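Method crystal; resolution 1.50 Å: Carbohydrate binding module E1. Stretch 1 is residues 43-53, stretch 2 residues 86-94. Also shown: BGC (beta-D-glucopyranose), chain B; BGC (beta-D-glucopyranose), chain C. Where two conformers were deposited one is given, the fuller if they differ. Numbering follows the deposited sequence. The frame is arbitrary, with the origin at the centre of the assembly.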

# COMPACT_ATOMS: atom_id res chain seq x y z
N GLY A 43 -1.30 5.75 5.04
CA GLY A 43 -1.25 7.19 5.30
C GLY A 43 -0.21 7.94 4.50
O GLY A 43 0.92 7.47 4.32
N SER A 44 -0.58 9.15 4.04
CA SER A 44 0.40 10.01 3.38
C SER A 44 -0.01 11.46 3.58
O SER A 44 -1.21 11.77 3.64
N TRP A 45 0.99 12.34 3.61
CA TRP A 45 0.79 13.77 3.85
C TRP A 45 1.45 14.61 2.75
O TRP A 45 1.56 15.85 2.89
N THR A 46 1.91 13.98 1.67
CA THR A 46 2.59 14.72 0.60
C THR A 46 1.60 15.53 -0.25
O THR A 46 2.02 16.43 -0.99
N GLY A 47 0.30 15.20 -0.22
CA GLY A 47 -0.69 15.89 -1.03
C GLY A 47 -0.95 15.28 -2.39
O GLY A 47 -1.71 15.85 -3.19
N VAL A 48 -0.35 14.12 -2.67
CA VAL A 48 -0.45 13.45 -3.96
C VAL A 48 -1.47 12.33 -3.83
O VAL A 48 -1.32 11.45 -3.00
N ALA A 49 -2.53 12.36 -4.63
CA ALA A 49 -3.52 11.30 -4.56
C ALA A 49 -2.95 9.98 -5.05
O ALA A 49 -2.17 9.94 -6.01
N SER A 50 -3.35 8.88 -4.41
CA SER A 50 -2.88 7.55 -4.79
C SER A 50 -3.99 6.51 -4.70
O SER A 50 -5.01 6.71 -4.04
N SER A 51 -3.79 5.37 -5.37
CA SER A 51 -4.74 4.26 -5.27
C SER A 51 -3.99 2.93 -5.28
O SER A 51 -2.87 2.83 -5.80
N TYR A 52 -4.63 1.90 -4.71
CA TYR A 52 -3.99 0.62 -4.42
C TYR A 52 -4.94 -0.56 -4.62
O TYR A 52 -6.16 -0.45 -4.44
N ASN A 53 -4.36 -1.70 -4.97
CA ASN A 53 -5.04 -3.00 -4.96
C ASN A 53 -4.24 -3.96 -4.10
O ASN A 53 -3.02 -4.08 -4.28
N ALA A 86 -0.57 7.20 -9.15
CA ALA A 86 -0.04 8.35 -8.40
C ALA A 86 0.72 9.21 -9.40
O ALA A 86 1.51 8.66 -10.18
N SER A 87 0.54 10.53 -9.37
CA SER A 87 1.14 11.39 -10.39
C SER A 87 2.65 11.56 -10.25
O SER A 87 3.30 11.92 -11.25
N ARG A 88 3.22 11.33 -9.06
CA ARG A 88 4.63 11.59 -8.76
C ARG A 88 4.98 10.83 -7.48
O ARG A 88 4.10 10.37 -6.76
N SER A 89 6.27 10.67 -7.23
CA SER A 89 6.66 9.95 -6.02
C SER A 89 6.17 10.69 -4.77
O SER A 89 6.06 11.93 -4.73
N PHE A 90 5.86 9.91 -3.74
CA PHE A 90 5.27 10.49 -2.53
C PHE A 90 5.71 9.65 -1.34
O PHE A 90 6.18 8.52 -1.50
N ASN A 91 5.61 10.21 -0.12
CA ASN A 91 6.00 9.44 1.07
C ASN A 91 4.75 8.84 1.71
O ASN A 91 3.79 9.57 2.02
N VAL A 92 4.77 7.53 1.95
CA VAL A 92 3.61 6.81 2.45
C VAL A 92 4.05 5.93 3.61
O VAL A 92 5.21 5.52 3.67
N LYS A 93 3.13 5.65 4.55
CA LYS A 93 3.37 4.61 5.55
C LYS A 93 2.18 3.68 5.68
O LYS A 93 1.04 4.08 5.46
N PHE A 94 2.48 2.42 6.00
CA PHE A 94 1.48 1.41 6.31
C PHE A 94 1.54 1.11 7.80
O PHE A 94 2.62 1.09 8.39

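The contact is anchored by one antiparallel hydrogen-bonded pair, G43 with K93, where G43 N gives to K93 O and K93 N gives to G43 O, each at 2.9 Å. Beyond it no further backbone-to-backbone hydrogen bond joins the stretches; side-chain hydroxyls and water supply the polar links. S44 is the first substitute. Its t rotamer (chi1 -179°) carries OG to N91 O at 2.7 Å, donating to a carbonyl that the strand pairing leaves free; the same OG receives a weak bond from T46 N at 3.5 Å. T46 then answers from the loop: with chi1 at -46° (m), its OG1 accepts from N91 N at 3.1 Å. The backbone of N91 is thus held at both polar atoms by hydroxyls, and water 1 adds a bridge, accepting from W45 N at 2.9 Å and donating to N91 O at 2.7 Å.

F90 packs against stretch 1. Its CB points toward stretch 1, and the p rotamer (61°, chi2 -76°) lays the ring among V48, S50 and Y52. V48, t at 173°, also points inward: its CB lies 4.0 Å from F90 CB, while CG2 meets the aliphatic part of R88, 3.6 Å from CG, and CG1 turns to the A86 side, 4.5 Å from A86 CB. S50 brings CB to 3.5 Å from F90 CZ. Its p rotamer places OG where Y52 OH can donate to it at 2.7 Å. Y52 starts sideways, but chi1 -50° (m) swings its long ring inward until OH stands 3.3 Å from F90 CE2, at the ring edge, and 3.7 Å from V92 CG2. S44 OG lies at that ring's edge too, 3.7 Å from F90 CD2.

Near A86 the link is lighter: A86 CA makes a CA-H...O contact to A49 O at 3.6 Å, and water 2 donates to A49 O at 2.6 Å while accepting from S87 N at 2.8 Å.

On the sheet face that K93 occupies, a CB on G43 would clash with W45 CH2 at 2.8 Å, so glycine leaves room for the indole. W45 (m, -68°; chi2 -96°) offers one ring face to both glucoses, with CG 3.8 Å from C1 of chain C BGC. K93 turns p at chi1, then runs extended through three t angles; CE passes 3.7 Å from W45 CZ3, and NZ donates to O3 and O2 of chain B BGC at 2.9 and 3.0 Å, as befits a carbohydrate binding module.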

# COMPACT_ATOMS: atom_id res chain seq x y z
CB SER A 44 0.47 9.72 1.88
OG SER A 44 1.44 10.55 1.24
CB TRP A 45 1.23 14.19 5.28
CG TRP A 45 0.30 13.57 6.26
CD1 TRP A 45 -0.79 14.16 6.82
CD2 TRP A 45 0.33 12.21 6.75
NE1 TRP A 45 -1.45 13.25 7.63
CE2 TRP A 45 -0.78 12.05 7.59
CE3 TRP A 45 1.18 11.13 6.54
CZ2 TRP A 45 -1.06 10.84 8.24
CZ3 TRP A 45 0.91 9.92 7.18
CH2 TRP A 45 -0.22 9.78 8.00
CB THR A 46 3.36 13.73 -0.32
OG1 THR A 46 4.10 12.79 0.49
CG2 THR A 46 4.37 14.48 -1.26
CB VAL A 48 0.94 12.90 -4.33
CG1 VAL A 48 0.86 12.05 -5.59
CG2 VAL A 48 1.92 14.04 -4.54
CB ALA A 49 -4.71 11.66 -5.44
CB SER A 50 -1.66 7.13 -3.93
OG SER A 50 -1.99 7.10 -2.55
CB SER A 51 -5.80 4.29 -6.36
OG SER A 51 -5.26 3.98 -7.63
CB TYR A 52 -3.60 0.53 -2.91
CG TYR A 52 -2.83 1.74 -2.41
CD1 TYR A 52 -1.42 1.73 -2.33
CD2 TYR A 52 -3.50 2.94 -2.10
CE1 TYR A 52 -0.71 2.85 -1.92
CE2 TYR A 52 -2.78 4.10 -1.71
CZ TYR A 52 -1.38 4.02 -1.58
OH TYR A 52 -0.65 5.15 -1.21
CB ASN A 53 -5.12 -3.64 -6.36
CG ASN A 53 -6.04 -2.90 -7.31
OD1 ASN A 53 -6.95 -2.19 -6.90
ND2 ASN A 53 -5.83 -3.11 -8.63
CB ALA A 86 0.93 7.89 -7.28
CB SER A 87 0.51 12.78 -10.43
OG SER A 87 0.92 13.53 -9.30
CB ARG A 88 4.91 13.09 -8.58
CG ARG A 88 4.16 13.78 -7.39
CD ARG A 88 4.36 15.33 -7.35
NE ARG A 88 3.81 15.94 -8.58
CZ ARG A 88 2.82 16.83 -8.65
NH1 ARG A 88 2.28 17.38 -7.54
NH2 ARG A 88 2.41 17.17 -9.86
CB SER A 89 8.18 9.74 -5.95
OG SER A 89 8.88 10.99 -5.78
CB PHE A 90 3.72 10.56 -2.64
CG PHE A 90 3.04 9.20 -2.80
CD1 PHE A 90 3.05 8.51 -4.02
CD2 PHE A 90 2.36 8.65 -1.76
CE1 PHE A 90 2.40 7.25 -4.14
CE2 PHE A 90 1.71 7.42 -1.87
CZ PHE A 90 1.74 6.70 -3.05
CB ASN A 91 6.70 10.33 2.10
CG ASN A 91 8.08 10.75 1.66
OD1 ASN A 91 8.75 10.05 0.89
ND2 ASN A 91 8.54 11.87 2.21
CB VAL A 92 2.96 5.97 1.32
CG1 VAL A 92 3.86 4.81 0.93
CG2 VAL A 92 1.57 5.48 1.74
CB LYS A 93 3.81 5.12 6.92
CG LYS A 93 2.91 6.19 7.51
CD LYS A 93 3.55 6.61 8.83
CE LYS A 93 2.94 7.83 9.42
NZ LYS A 93 3.66 8.18 10.71
CB PHE A 94 1.74 0.10 5.54
CG PHE A 94 1.69 0.23 4.03
CD1 PHE A 94 1.17 1.36 3.39
CD2 PHE A 94 2.17 -0.81 3.25
CE1 PHE A 94 1.14 1.46 1.97
CE2 PHE A 94 2.13 -0.73 1.84
CZ PHE A 94 1.62 0.41 1.20
C2 BGC B . 0.77 10.45 11.67
C3 BGC B . 1.81 11.49 11.37
C4 BGC B . 1.15 12.71 10.74
C5 BGC B . 0.08 13.21 11.61
C6 BGC B . -0.77 14.25 10.92
C1 BGC B . -0.34 11.06 12.53
O2 BGC B . 1.38 9.35 12.32
O3 BGC B . 2.77 10.92 10.50
O4 BGC B . 2.04 13.72 10.64
O5 BGC B . -0.83 12.20 11.94
O6 BGC B . -1.95 14.40 11.64
C2 BGC C . 2.57 15.61 9.43
C3 BGC C . 3.24 16.04 8.09
C4 BGC C . 4.40 15.18 7.80
C5 BGC C . 4.08 13.67 7.92
C6 BGC C . 5.38 12.95 7.69
C1 BGC C . 2.33 14.13 9.39
O2 BGC C . 1.36 16.20 9.79
O3 BGC C . 3.88 17.26 8.29
O4 BGC C . 5.01 15.45 6.56
O5 BGC C . 3.54 13.48 9.19
O6 BGC C . 5.29 11.64 8.27
O HOH W 1 3.76 11.50 3.97
O HOH W 2 -1.82 11.44 -8.12